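Local coordinates for protein CSE1 (Thermus thermophilus, PDB 4AN8) that serves as the CasA (Cse1) subunit of Cascade, the CRISPR ribonucleoprotein complex that probably targets invading nucleic acids in bacterial adaptive immunity, at residues 51-59 with 159-167; 125-133 with 353-361. All blocks are in the same frame, centred on the assembly; numbering follows the deposited sequence.

The two contacts lie about 12 Å apart, centre to centre, and their segments alternate along the chain: 51-59, then 125-133, 159-167 and 353-361. Contact 1 is buried and crosses helix 50-67 with helix 154-167. Contact 2, at the surface, lays the loop that follows strand 123-124 against strand 354-364, an outermost strand of the antiparallel sheet 191-195, 342-351, 354-364. They adjoin directly: Leu51 packs on Ile358, and His164 packs against the backbone of Lys127 and Leu128. The helix pair therefore packs against both the loop and the edge strand of the sheet, all within the Cse1 family region.

Contact 1. Residues 51-59 with 159-167; sequences LEEAVLHRL and RALLVHQAF. With ACT (acetate ion), chain C.
The ring of Phe167 carries Leu51 over one face and Ala54 at its edge. CD2 of Leu51 sits almost above the ring centre, 3.7 Å from the centroid of Phe167, a CH-pi contact, while Ala54 CB lies in the ring plane beside CZ. The second flat group, the guanidinium of Arg159, meets Glu52 OE2 in plane at its edge. Both belong to a nearly perpendicular helix crossing, at 89° with the axes 8.9 Å apart, that brings helix 50-67 against helix 154-167 in the interior. Facing away from helix 50-67, the His164 ring has a bound acetate, probably from the crystallisation liquor, at its edge, held by weak hydrogen bonds from ND1, while NE2 is hydrogen-bonded to Tyr266.

At the crossing Val55 acts as a knob in a hole made by Leu162, Val163, Ala166 and Phe167. Its two methyls divide the work: CG1, anti to the carbonyl carbon (chi1 -62°), is directed at Ala166 and the Phe167 ring, whereas CG2 reaches CB of Leu162 and CG2 of Val163. Val163 straddles the first turn of the other helix, CG1 against Leu51 and CG2 over the backbone of Glu52. Further along, CD1 of Leu162 meets CD2 of Leu59 at 3.7 Å.

The polar pair at the Glu52 end is looser. Arg159 NE gives Glu52 OE2 a weak salt-bridge hydrogen bond of 3.4 Å, with the carboxylate and guanidinium planes 71° apart; the firmer partners are Thr47 for Glu52 OE1 and the carbonyl of Trp18 for Arg159 NH1. Packing is tightest in the hole, where Val55 CG1 and Ala166 CB approach to 3.4 Å.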
ATOM      1  N   LEU A  51      -2.204   6.822   1.624  1.00 18.57           N
ATOM      2  CA  LEU A  51      -1.303   6.648   2.759  1.00 18.57           C
ATOM      3  C   LEU A  51      -2.106   6.752   4.057  1.00 18.57           C
ATOM      4  O   LEU A  51      -1.903   5.972   4.975  1.00 18.57           O
ATOM      5  CB  LEU A  51      -0.171   7.687   2.740  1.00 16.83           C
ATOM      6  CG  LEU A  51       0.655   7.778   1.438  1.00 16.83           C
ATOM      7  CD1 LEU A  51       1.883   8.675   1.652  1.00 16.83           C
ATOM      8  CD2 LEU A  51       1.051   6.384   0.877  1.00 16.83           C
ATOM      9  N   GLU A  52      -3.007   7.722   4.126  1.00 20.61           N
ATOM     10  CA  GLU A  52      -3.909   7.859   5.264  1.00 20.61           C
ATOM     11  C   GLU A  52      -4.705   6.592   5.489  1.00 20.61           C
ATOM     12  O   GLU A  52      -4.788   6.089   6.604  1.00 20.61           O
ATOM     13  CB  GLU A  52      -4.878   9.030   5.065  1.00 36.50           C
ATOM     14  CG  GLU A  52      -4.451  10.298   5.739  1.00 36.50           C
ATOM     15  CD  GLU A  52      -5.469  11.450   5.598  1.00 36.50           C
ATOM     16  OE1 GLU A  52      -6.649  11.209   5.237  1.00 36.50           O
ATOM     17  OE2 GLU A  52      -5.089  12.606   5.850  1.00 36.50           O
ATOM     18  N   GLU A  53      -5.295   6.073   4.425  1.00 19.37           N
ATOM     19  CA  GLU A  53      -6.070   4.848   4.530  1.00 19.37           C
ATOM     20  C   GLU A  53      -5.203   3.711   5.086  1.00 19.37           C
ATOM     21  O   GLU A  53      -5.648   2.950   5.951  1.00 19.37           O
ATOM     22  CB  GLU A  53      -6.633   4.468   3.163  1.00 28.61           C
ATOM     23  CG  GLU A  53      -7.515   3.224   3.141  1.00 28.61           C
ATOM     24  CD  GLU A  53      -8.111   2.982   1.740  1.00 28.61           C
ATOM     25  OE1 GLU A  53      -7.926   3.849   0.868  1.00 28.61           O
ATOM     26  OE2 GLU A  53      -8.741   1.929   1.493  1.00 28.61           O
ATOM     27  N   ALA A  54      -3.982   3.578   4.566  1.00 15.16           N
ATOM     28  CA  ALA A  54      -3.108   2.469   4.960  1.00 15.16           C
ATOM     29  C   ALA A  54      -2.811   2.515   6.455  1.00 15.16           C
ATOM     30  O   ALA A  54      -3.022   1.528   7.159  1.00 15.16           O
ATOM     31  CB  ALA A  54      -1.814   2.491   4.179  1.00 17.53           C
ATOM     32  N   VAL A  55      -2.361   3.676   6.928  1.00 13.32           N
ATOM     33  CA  VAL A  55      -1.947   3.802   8.327  1.00 13.32           C
ATOM     34  C   VAL A  55      -3.107   3.779   9.303  1.00 13.32           C
ATOM     35  O   VAL A  55      -2.955   3.259  10.401  1.00 13.32           O
ATOM     36  CB  VAL A  55      -1.073   5.039   8.615  1.00 12.70           C
ATOM     37  CG1 VAL A  55       0.194   4.968   7.853  1.00 12.70           C
ATOM     38  CG2 VAL A  55      -1.832   6.348   8.336  1.00 12.70           C
ATOM     39  N   LEU A  56      -4.269   4.290   8.911  1.00 16.64           N
ATOM     40  CA  LEU A  56      -5.427   4.228   9.798  1.00 16.64           C
ATOM     41  C   LEU A  56      -5.826   2.767  10.072  1.00 16.64           C
ATOM     42  O   LEU A  56      -6.065   2.397  11.232  1.00 16.64           O
ATOM     43  CB  LEU A  56      -6.595   5.058   9.265  1.00 20.54           C
ATOM     44  CG  LEU A  56      -6.375   6.580   9.192  1.00 20.54           C
ATOM     45  CD1 LEU A  56      -7.456   7.300   8.351  1.00 20.54           C
ATOM     46  CD2 LEU A  56      -6.289   7.169  10.563  1.00 20.54           C
ATOM     47  N   HIS A  57      -5.836   1.928   9.036  1.00 19.71           N
ATOM     48  CA  HIS A  57      -6.061   0.495   9.236  1.00 19.71           C
ATOM     49  C   HIS A  57      -4.978  -0.141  10.090  1.00 19.71           C
ATOM     50  O   HIS A  57      -5.291  -0.983  10.927  1.00 19.71           O
ATOM     51  CB  HIS A  57      -6.113  -0.273   7.915  1.00 16.12           C
ATOM     52  CG  HIS A  57      -7.365  -0.053   7.144  1.00 16.12           C
ATOM     53  ND1 HIS A  57      -7.475   0.918   6.171  1.00 16.12           N
ATOM     54  CD2 HIS A  57      -8.578  -0.651   7.220  1.00 16.12           C
ATOM     55  CE1 HIS A  57      -8.699   0.897   5.673  1.00 16.12           C
ATOM     56  NE2 HIS A  57      -9.382  -0.052   6.284  1.00 16.12           N
ATOM     57  N   ARG A  58      -3.715   0.233   9.871  1.00 20.44           N
ATOM     58  CA  ARG A  58      -2.606  -0.407  10.612  1.00 20.44           C
ATOM     59  C   ARG A  58      -2.618  -0.052  12.103  1.00 20.44           C
ATOM     60  O   ARG A  58      -2.332  -0.898  12.938  1.00 20.44           O
ATOM     61  CB  ARG A  58      -1.231  -0.116   9.983  1.00 17.68           C
ATOM     62  CG  ARG A  58      -1.094  -0.640   8.548  1.00 17.68           C
ATOM     63  CD  ARG A  58      -0.002   0.091   7.728  1.00 17.68           C
ATOM     64  NE  ARG A  58       1.337  -0.152   8.271  1.00 17.68           N
ATOM     65  CZ  ARG A  58       2.035  -1.266   8.064  1.00 17.68           C
ATOM     66  NH1 ARG A  58       1.516  -2.236   7.331  1.00 17.68           N
ATOM     67  NH2 ARG A  58       3.245  -1.415   8.604  1.00 17.68           N
ATOM     68  N   LEU A  59      -2.958   1.191  12.424  1.00 17.47           N
ATOM     69  CA  LEU A  59      -3.170   1.588  13.810  1.00 17.47           C
ATOM     70  C   LEU A  59      -4.338   0.794  14.467  1.00 17.47           C
ATOM     71  O   LEU A  59      -4.196   0.252  15.569  1.00 17.47           O
ATOM     72  CB  LEU A  59      -3.401   3.088  13.897  1.00 19.09           C
ATOM     73  CG  LEU A  59      -3.664   3.625  15.312  1.00 19.09           C
ATOM     74  CD1 LEU A  59      -2.521   3.253  16.264  1.00 19.09           C
ATOM     75  CD2 LEU A  59      -3.885   5.167  15.305  1.00 19.09           C
ATOM     76  N   ARG A 159      -3.494  12.729  11.608  1.00 17.57           N
ATOM     77  CA  ARG A 159      -3.353  11.908  10.410  1.00 17.57           C
ATOM     78  C   ARG A 159      -2.013  12.099   9.684  1.00 17.57           C
ATOM     79  O   ARG A 159      -1.423  11.141   9.217  1.00 17.57           O
ATOM     80  CB  ARG A 159      -4.541  12.081   9.459  1.00 17.78           C
ATOM     81  CG  ARG A 159      -5.863  11.635  10.108  1.00 17.78           C
ATOM     82  CD  ARG A 159      -6.991  11.531   9.114  1.00 17.78           C
ATOM     83  NE  ARG A 159      -7.301  12.805   8.474  1.00 17.78           N
ATOM     84  CZ  ARG A 159      -8.259  13.642   8.875  1.00 17.78           C
ATOM     85  NH1 ARG A 159      -8.996  13.352   9.931  1.00 17.78           N
ATOM     86  NH2 ARG A 159      -8.470  14.777   8.218  1.00 17.78           N
ATOM     87  N   ALA A 160      -1.544  13.335   9.592  1.00 15.60           N
ATOM     88  CA  ALA A 160      -0.279  13.607   8.943  1.00 15.60           C
ATOM     89  C   ALA A 160       0.866  12.962   9.752  1.00 15.60           C
ATOM     90  O   ALA A 160       1.800  12.406   9.190  1.00 15.60           O
ATOM     91  CB  ALA A 160      -0.079  15.097   8.836  1.00  9.84           C
ATOM     92  N   LEU A 161       0.774  13.026  11.078  1.00 15.78           N
ATOM     93  CA  LEU A 161       1.761  12.364  11.930  1.00 15.78           C
ATOM     94  C   LEU A 161       1.859  10.885  11.575  1.00 15.78           C
ATOM     95  O   LEU A 161       2.936  10.359  11.343  1.00 15.78           O
ATOM     96  CB  LEU A 161       1.391  12.529  13.399  1.00 18.74           C
ATOM     97  CG  LEU A 161       2.245  11.763  14.419  1.00 18.74           C
ATOM     98  CD1 LEU A 161       3.738  12.109  14.288  1.00 18.74           C
ATOM     99  CD2 LEU A 161       1.726  12.009  15.856  1.00 18.74           C
ATOM    100  N   LEU A 162       0.714  10.219  11.533  1.00 20.20           N
ATOM    101  CA  LEU A 162       0.659   8.789  11.319  1.00 20.20           C
ATOM    102  C   LEU A 162       1.212   8.452   9.954  1.00 20.20           C
ATOM    103  O   LEU A 162       1.956   7.510   9.800  1.00 20.20           O
ATOM    104  CB  LEU A 162      -0.776   8.300  11.373  1.00 24.97           C
ATOM    105  CG  LEU A 162      -1.278   7.692  12.662  1.00 24.97           C
ATOM    106  CD1 LEU A 162      -2.643   7.037  12.328  1.00 24.97           C
ATOM    107  CD2 LEU A 162      -0.291   6.647  13.188  1.00 24.97           C
ATOM    108  N   VAL A 163       0.838   9.235   8.950  1.00 15.18           N
ATOM    109  CA  VAL A 163       1.341   8.954   7.628  1.00 15.18           C
ATOM    110  C   VAL A 163       2.867   9.057   7.640  1.00 15.18           C
ATOM    111  O   VAL A 163       3.559   8.176   7.133  1.00 15.18           O
ATOM    112  CB  VAL A 163       0.733   9.905   6.572  1.00 17.94           C
ATOM    113  CG1 VAL A 163       1.572   9.866   5.272  1.00 17.94           C
ATOM    114  CG2 VAL A 163      -0.761   9.545   6.334  1.00 17.94           C
ATOM    115  N   HIS A 164       3.384  10.133   8.223  1.00 16.51           N
ATOM    116  CA  HIS A 164       4.827  10.376   8.163  1.00 16.51           C
ATOM    117  C   HIS A 164       5.638   9.270   8.821  1.00 16.51           C
ATOM    118  O   HIS A 164       6.684   8.896   8.319  1.00 16.51           O
ATOM    119  CB  HIS A 164       5.172  11.733   8.798  1.00 20.93           C
ATOM    120  CG  HIS A 164       6.587  12.169   8.577  1.00 20.93           C
ATOM    121  ND1 HIS A 164       7.090  12.471   7.327  1.00 20.93           N
ATOM    122  CD2 HIS A 164       7.603  12.380   9.448  1.00 20.93           C
ATOM    123  CE1 HIS A 164       8.353  12.832   7.436  1.00 20.93           C
ATOM    124  NE2 HIS A 164       8.691  12.781   8.715  1.00 20.93           N
ATOM    125  N   GLN A 165       5.149   8.742   9.939  1.00 24.49           N
ATOM    126  CA  GLN A 165       5.846   7.676  10.674  1.00 24.49           C
ATOM    127  C   GLN A 165       5.897   6.351   9.908  1.00 24.49           C
ATOM    128  O   GLN A 165       6.780   5.514  10.166  1.00 24.49           O
ATOM    129  CB  GLN A 165       5.198   7.447  12.058  1.00 22.92           C
ATOM    130  CG  GLN A 165       5.262   8.650  13.006  1.00 22.92           C
ATOM    131  CD  GLN A 165       6.694   8.979  13.436  1.00 22.92           C
ATOM    132  OE1 GLN A 165       7.637   8.734  12.697  1.00 22.92           O
ATOM    133  NE2 GLN A 165       6.855   9.491  14.641  1.00 22.92           N
ATOM    134  N   ALA A 166       4.942   6.130   8.995  1.00 19.12           N
ATOM    135  CA  ALA A 166       4.939   4.870   8.256  1.00 19.12           C
ATOM    136  C   ALA A 166       5.669   5.013   6.920  1.00 19.12           C
ATOM    137  O   ALA A 166       6.330   4.076   6.466  1.00 19.12           O
ATOM    138  CB  ALA A 166       3.510   4.358   8.051  1.00 11.11           C
ATOM    139  N   PHE A 167       5.578   6.197   6.309  1.00 17.06           N
ATOM    140  CA  PHE A 167       6.003   6.368   4.916  1.00 17.06           C
ATOM    141  C   PHE A 167       7.205   7.312   4.638  1.00 17.06           C
ATOM    142  O   PHE A 167       7.636   7.431   3.482  1.00 17.06           O
ATOM    143  CB  PHE A 167       4.810   6.831   4.071  1.00 16.22           C
ATOM    144  CG  PHE A 167       3.757   5.785   3.885  1.00 16.22           C
ATOM    145  CD1 PHE A 167       3.920   4.780   2.948  1.00 16.22           C
ATOM    146  CD2 PHE A 167       2.585   5.816   4.649  1.00 16.22           C
ATOM    147  CE1 PHE A 167       2.939   3.804   2.782  1.00 16.22           C
ATOM    148  CE2 PHE A 167       1.606   4.862   4.490  1.00 16.22           C
ATOM    149  CZ  PHE A 167       1.784   3.854   3.541  1.00 16.22           C
TER
HETATM  150  C   ACT C1497       5.834  11.647   3.810  1.00 46.28           C
HETATM  151  O   ACT C1497       4.948  11.643   4.720  1.00 46.67           O
HETATM  152  OXT ACT C1497       6.853  12.392   4.015  1.00 46.25           O
HETATM  153  CH3 ACT C1497       5.686  10.802   2.554  1.00 46.50           C

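Contact 2. Residues 125-133 with 353-361; sequences WSKLLPELA and AKVLDIRRE. With ACT (acetate ion), chain D.
One backbone hydrogen bond joins Ala133 to Val355: Ala133 N donates to Val355 O at 3.0 Å, with an N-H...O angle of 156° and the donor tilted 21° from the carbonyl plane. Ala133 is poorly ordered and the chain is not modelled just beyond it, so this bond is less certain than its geometry suggests. The same oxygen receives a CA-H...O contact from Leu132 CA at 3.6 Å, so Val355 O is approached by two successive residues of the loop.

Apolar contacts supply the rest. CD1 of Ile358 touches both CB and CG of Pro130, each at 3.4 Å, a tight fit in which the isoleucine crosses the pyrrolidine at about a right angle. Leu132, with CG anti to its carbonyl carbon (chi1 -77°), reaches along the strand: its CD1 lies 3.5 Å from Asp357 CA and also meets Val355 CG1 and Ile358 CD1. A classic beta bulge sets Leu356 and Asp357 together opposite Val349 of strand 342-351.

This is plain packing of a surface loop on a sheet margin. Strand 354-364 pairs with strand 342-351 through backbone bonds from Leu356 to Glu361, while Ile358 also packs on Pro50 and Leu51 of the helix 50-67 region, and Leu128 and Leu129 rest on helix 154-167.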
ATOM      1  N   TRP A 125       4.275  21.927   9.772  1.00 24.50           N
ATOM      2  CA  TRP A 125       3.681  20.597   9.754  1.00 24.50           C
ATOM      3  C   TRP A 125       3.618  20.051   8.342  1.00 24.50           C
ATOM      4  O   TRP A 125       3.490  18.844   8.148  1.00 24.50           O
ATOM      5  CB  TRP A 125       2.293  20.583  10.403  1.00 29.41           C
ATOM      6  CG  TRP A 125       1.191  21.184   9.584  1.00 29.41           C
ATOM      7  CD1 TRP A 125       0.909  22.510   9.436  1.00 29.41           C
ATOM      8  CD2 TRP A 125       0.197  20.475   8.834  1.00 29.41           C
ATOM      9  NE1 TRP A 125      -0.186  22.675   8.635  1.00 29.41           N
ATOM     10  CE2 TRP A 125      -0.648  21.443   8.248  1.00 29.41           C
ATOM     11  CE3 TRP A 125      -0.061  19.117   8.599  1.00 29.41           C
ATOM     12  CZ2 TRP A 125      -1.740  21.097   7.429  1.00 29.41           C
ATOM     13  CZ3 TRP A 125      -1.156  18.767   7.790  1.00 29.41           C
ATOM     14  CH2 TRP A 125      -1.975  19.757   7.214  1.00 29.41           C
ATOM     15  N   SER A 126       3.737  20.927   7.350  1.00 29.35           N
ATOM     16  CA  SER A 126       3.709  20.488   5.955  1.00 29.35           C
ATOM     17  C   SER A 126       4.781  19.436   5.634  1.00 29.35           C
ATOM     18  O   SER A 126       4.609  18.640   4.719  1.00 29.35           O
ATOM     19  CB  SER A 126       3.857  21.685   5.022  1.00 35.99           C
ATOM     20  OG  SER A 126       5.067  22.363   5.285  1.00 35.99           O
ATOM     21  N   LYS A 127       5.883  19.440   6.390  1.00 23.17           N
ATOM     22  CA  LYS A 127       6.948  18.444   6.248  1.00 23.17           C
ATOM     23  C   LYS A 127       6.473  16.988   6.546  1.00 23.17           C
ATOM     24  O   LYS A 127       7.108  16.009   6.138  1.00 23.17           O
ATOM     25  CB  LYS A 127       8.116  18.814   7.159  1.00 58.50           C
ATOM     26  CG  LYS A 127       9.143  17.706   7.349  1.00 58.50           C
ATOM     27  CD  LYS A 127      10.278  17.784   6.320  1.00 58.50           C
ATOM     28  CE  LYS A 127      11.305  16.670   6.520  1.00 58.50           C
ATOM     29  NZ  LYS A 127      12.617  17.018   5.911  1.00 58.50           N
ATOM     30  N   LEU A 128       5.366  16.852   7.275  1.00 22.95           N
ATOM     31  CA  LEU A 128       4.794  15.541   7.554  1.00 22.95           C
ATOM     32  C   LEU A 128       4.147  14.931   6.327  1.00 22.95           C
ATOM     33  O   LEU A 128       3.919  13.718   6.276  1.00 22.95           O
ATOM     34  CB  LEU A 128       3.739  15.663   8.638  1.00 17.79           C
ATOM     35  CG  LEU A 128       4.251  16.072  10.023  1.00 17.79           C
ATOM     36  CD1 LEU A 128       3.067  16.241  10.965  1.00 17.79           C
ATOM     37  CD2 LEU A 128       5.276  15.065  10.565  1.00 17.79           C
ATOM     38  N   LEU A 129       3.848  15.771   5.338  1.00 27.53           N
ATOM     39  CA  LEU A 129       3.084  15.346   4.174  1.00 27.53           C
ATOM     40  C   LEU A 129       3.975  15.021   2.982  1.00 27.53           C
ATOM     41  O   LEU A 129       5.037  15.611   2.804  1.00 27.53           O
ATOM     42  CB  LEU A 129       2.084  16.426   3.756  1.00 34.71           C
ATOM     43  CG  LEU A 129       1.029  16.863   4.754  1.00 34.71           C
ATOM     44  CD1 LEU A 129       0.297  18.058   4.201  1.00 34.71           C
ATOM     45  CD2 LEU A 129       0.074  15.725   5.055  1.00 34.71           C
ATOM     46  N   PRO A 130       3.532  14.083   2.147  1.00 33.19           N
ATOM     47  CA  PRO A 130       4.271  13.751   0.926  1.00 33.19           C
ATOM     48  C   PRO A 130       4.344  14.954  -0.005  1.00 33.19           C
ATOM     49  O   PRO A 130       3.327  15.609  -0.225  1.00 33.19           O
ATOM     50  CB  PRO A 130       3.425  12.633   0.299  1.00 23.89           C
ATOM     51  CG  PRO A 130       2.059  12.831   0.873  1.00 23.89           C
ATOM     52  CD  PRO A 130       2.298  13.300   2.281  1.00 23.89           C
ATOM     53  N   GLU A 131       5.542  15.240  -0.505  1.00 58.26           N
ATOM     54  CA  GLU A 131       5.761  16.265  -1.514  1.00 58.26           C
ATOM     55  C   GLU A 131       5.917  15.568  -2.844  1.00 58.26           C
ATOM     56  O   GLU A 131       6.977  15.009  -3.133  1.00 58.26           O
ATOM     57  CB  GLU A 131       7.044  17.039  -1.228  1.00152.33           C
ATOM     58  CG  GLU A 131       6.920  18.117  -0.185  1.00152.33           C
ATOM     59  CD  GLU A 131       8.272  18.595   0.299  1.00152.33           C
ATOM     60  OE1 GLU A 131       9.294  18.057  -0.182  1.00152.33           O
ATOM     61  OE2 GLU A 131       8.315  19.498   1.159  1.00152.33           O
ATOM     62  N   LEU A 132       4.864  15.587  -3.649  1.00 69.28           N
ATOM     63  CA  LEU A 132       4.899  14.936  -4.949  1.00 69.28           C
ATOM     64  C   LEU A 132       5.912  15.617  -5.876  1.00 69.28           C
ATOM     65  O   LEU A 132       5.837  16.827  -6.109  1.00 69.28           O
ATOM     66  CB  LEU A 132       3.502  14.899  -5.573  1.00 57.31           C
ATOM     67  CG  LEU A 132       2.537  13.845  -5.003  1.00 57.31           C
ATOM     68  CD1 LEU A 132       3.253  12.518  -4.766  1.00 57.31           C
ATOM     69  CD2 LEU A 132       1.826  14.321  -3.732  1.00 57.31           C
ATOM     70  N   ALA A 133       6.863  14.831  -6.381  1.00 85.18           N
ATOM     71  CA  ALA A 133       7.953  15.343  -7.208  1.00 85.18           C
ATOM     72  C   ALA A 133       8.835  16.314  -6.428  1.00 85.18           C
ATOM     73  O   ALA A 133       9.443  15.947  -5.419  1.00 85.18           O
ATOM     74  CB  ALA A 133       7.411  16.004  -8.470  1.00 48.67           C
ATOM     75  N   ALA A 353      15.028   9.634  -1.924  1.00 38.70           N
ATOM     76  CA  ALA A 353      14.305  10.549  -1.036  1.00 38.70           C
ATOM     77  C   ALA A 353      13.064  11.157  -1.696  1.00 38.70           C
ATOM     78  O   ALA A 353      12.275  11.846  -1.038  1.00 38.70           O
ATOM     79  CB  ALA A 353      15.245  11.666  -0.522  1.00 33.58           C
ATOM     80  N   LYS A 354      12.897  10.915  -2.997  1.00 32.37           N
ATOM     81  CA  LYS A 354      11.758  11.486  -3.716  1.00 32.37           C
ATOM     82  C   LYS A 354      10.513  10.580  -3.724  1.00 32.37           C
ATOM     83  O   LYS A 354      10.596   9.371  -3.954  1.00 32.37           O
ATOM     84  CB  LYS A 354      12.158  11.895  -5.137  1.00 71.86           C
ATOM     85  CG  LYS A 354      13.185  13.024  -5.176  1.00 71.86           C
ATOM     86  CD  LYS A 354      13.321  13.616  -6.573  1.00 71.86           C
ATOM     87  CE  LYS A 354      14.360  14.734  -6.606  1.00 71.86           C
ATOM     88  NZ  LYS A 354      14.052  15.818  -5.625  1.00 71.86           N
ATOM     89  N   VAL A 355       9.360  11.177  -3.452  1.00 31.21           N
ATOM     90  CA  VAL A 355       8.106  10.480  -3.612  1.00 31.21           C
ATOM     91  C   VAL A 355       7.488  10.969  -4.924  1.00 31.21           C
ATOM     92  O   VAL A 355       7.064  12.114  -5.010  1.00 31.21           O
ATOM     93  CB  VAL A 355       7.159  10.729  -2.394  1.00 31.55           C
ATOM     94  CG1 VAL A 355       5.754  10.201  -2.668  1.00 31.55           C
ATOM     95  CG2 VAL A 355       7.745  10.088  -1.108  1.00 31.55           C
ATOM     96  N   LEU A 356       7.447  10.116  -5.945  1.00 36.12           N
ATOM     97  CA  LEU A 356       6.938  10.529  -7.255  1.00 36.12           C
ATOM     98  C   LEU A 356       5.424  10.559  -7.336  1.00 36.12           C
ATOM     99  O   LEU A 356       4.844  11.283  -8.156  1.00 36.12           O
ATOM    100  CB  LEU A 356       7.452   9.603  -8.362  1.00 41.90           C
ATOM    101  CG  LEU A 356       8.965   9.492  -8.525  1.00 41.90           C
ATOM    102  CD1 LEU A 356       9.290   8.544  -9.656  1.00 41.90           C
ATOM    103  CD2 LEU A 356       9.586  10.871  -8.768  1.00 41.90           C
ATOM    104  N   ASP A 357       4.774   9.746  -6.517  1.00 32.38           N
ATOM    105  CA  ASP A 357       3.344   9.531  -6.682  1.00 32.38           C
ATOM    106  C   ASP A 357       2.805   8.676  -5.542  1.00 32.38           C
ATOM    107  O   ASP A 357       3.553   7.963  -4.863  1.00 32.38           O
ATOM    108  CB  ASP A 357       3.062   8.856  -8.032  1.00 44.26           C
ATOM    109  CG  ASP A 357       1.604   8.999  -8.483  1.00 44.26           C
ATOM    110  OD1 ASP A 357       0.919   9.965  -8.076  1.00 44.26           O
ATOM    111  OD2 ASP A 357       1.142   8.134  -9.269  1.00 44.26           O
ATOM    112  N   ILE A 358       1.496   8.750  -5.360  1.00 30.78           N
ATOM    113  CA  ILE A 358       0.811   8.012  -4.324  1.00 30.78           C
ATOM    114  C   ILE A 358      -0.393   7.355  -4.984  1.00 30.78           C
ATOM    115  O   ILE A 358      -1.128   7.997  -5.716  1.00 30.78           O
ATOM    116  CB  ILE A 358       0.469   8.976  -3.187  1.00 30.18           C
ATOM    117  CG1 ILE A 358       1.713   9.178  -2.334  1.00 30.18           C
ATOM    118  CG2 ILE A 358      -0.627   8.484  -2.345  1.00 30.18           C
ATOM    119  CD1 ILE A 358       1.719  10.470  -1.617  1.00 30.18           C
ATOM    120  N   ARG A 359      -0.564   6.057  -4.776  1.00 25.61           N
ATOM    121  CA  ARG A 359      -1.544   5.311  -5.553  1.00 25.61           C
ATOM    122  C   ARG A 359      -2.410   4.379  -4.725  1.00 25.61           C
ATOM    123  O   ARG A 359      -1.932   3.765  -3.762  1.00 25.61           O
ATOM    124  CB  ARG A 359      -0.846   4.519  -6.666  1.00 50.43           C
ATOM    125  CG  ARG A 359      -0.766   5.283  -7.969  1.00 50.43           C
ATOM    126  CD  ARG A 359       0.310   4.770  -8.910  1.00 50.43           C
ATOM    127  NE  ARG A 359       0.173   3.353  -9.246  1.00 50.43           N
ATOM    128  CZ  ARG A 359       1.102   2.668  -9.911  1.00 50.43           C
ATOM    129  NH1 ARG A 359       2.206   3.295 -10.311  1.00 50.43           N
ATOM    130  NH2 ARG A 359       0.934   1.376 -10.182  1.00 50.43           N
ATOM    131  N   ARG A 360      -3.677   4.291  -5.135  1.00 25.43           N
ATOM    132  CA  ARG A 360      -4.647   3.340  -4.631  1.00 25.43           C
ATOM    133  C   ARG A 360      -5.102   2.453  -5.792  1.00 25.43           C
ATOM    134  O   ARG A 360      -5.678   2.930  -6.765  1.00 25.43           O
ATOM    135  CB  ARG A 360      -5.846   4.075  -4.014  1.00 31.01           C
ATOM    136  CG  ARG A 360      -7.078   3.203  -3.729  1.00 31.01           C
ATOM    137  CD  ARG A 360      -7.934   3.735  -2.547  1.00 31.01           C
ATOM    138  NE  ARG A 360      -7.972   5.192  -2.527  1.00 31.01           N
ATOM    139  CZ  ARG A 360      -7.788   5.959  -1.456  1.00 31.01           C
ATOM    140  NH1 ARG A 360      -7.562   5.448  -0.267  1.00 31.01           N
ATOM    141  NH2 ARG A 360      -7.833   7.269  -1.590  1.00 31.01           N
ATOM    142  N   GLU A 361      -4.838   1.157  -5.706  1.00 26.09           N
ATOM    143  CA  GLU A 361      -5.364   0.256  -6.726  1.00 26.09           C
ATOM    144  C   GLU A 361      -6.377  -0.742  -6.171  1.00 26.09           C
ATOM    145  O   GLU A 361      -6.250  -1.206  -5.054  1.00 26.09           O
ATOM    146  CB  GLU A 361      -4.238  -0.432  -7.485  1.00 42.59           C
ATOM    147  CG  GLU A 361      -3.937   0.295  -8.758  1.00 42.59           C
ATOM    148  CD  GLU A 361      -2.508   0.170  -9.179  1.00 42.59           C
ATOM    149  OE1 GLU A 361      -1.979  -0.971  -9.161  1.00 42.59           O
ATOM    150  OE2 GLU A 361      -1.919   1.221  -9.529  1.00 42.59           O
TER
HETATM  151  C   ACT D1498      13.427  12.872   6.340  1.00 46.28           C
HETATM  152  O   ACT D1498      12.459  12.065   6.470  1.00 46.67           O
HETATM  153  OXT ACT D1498      13.440  13.867   7.122  1.00 46.25           O
HETATM  154  CH3 ACT D1498      14.503  12.657   5.300  1.00 46.50           C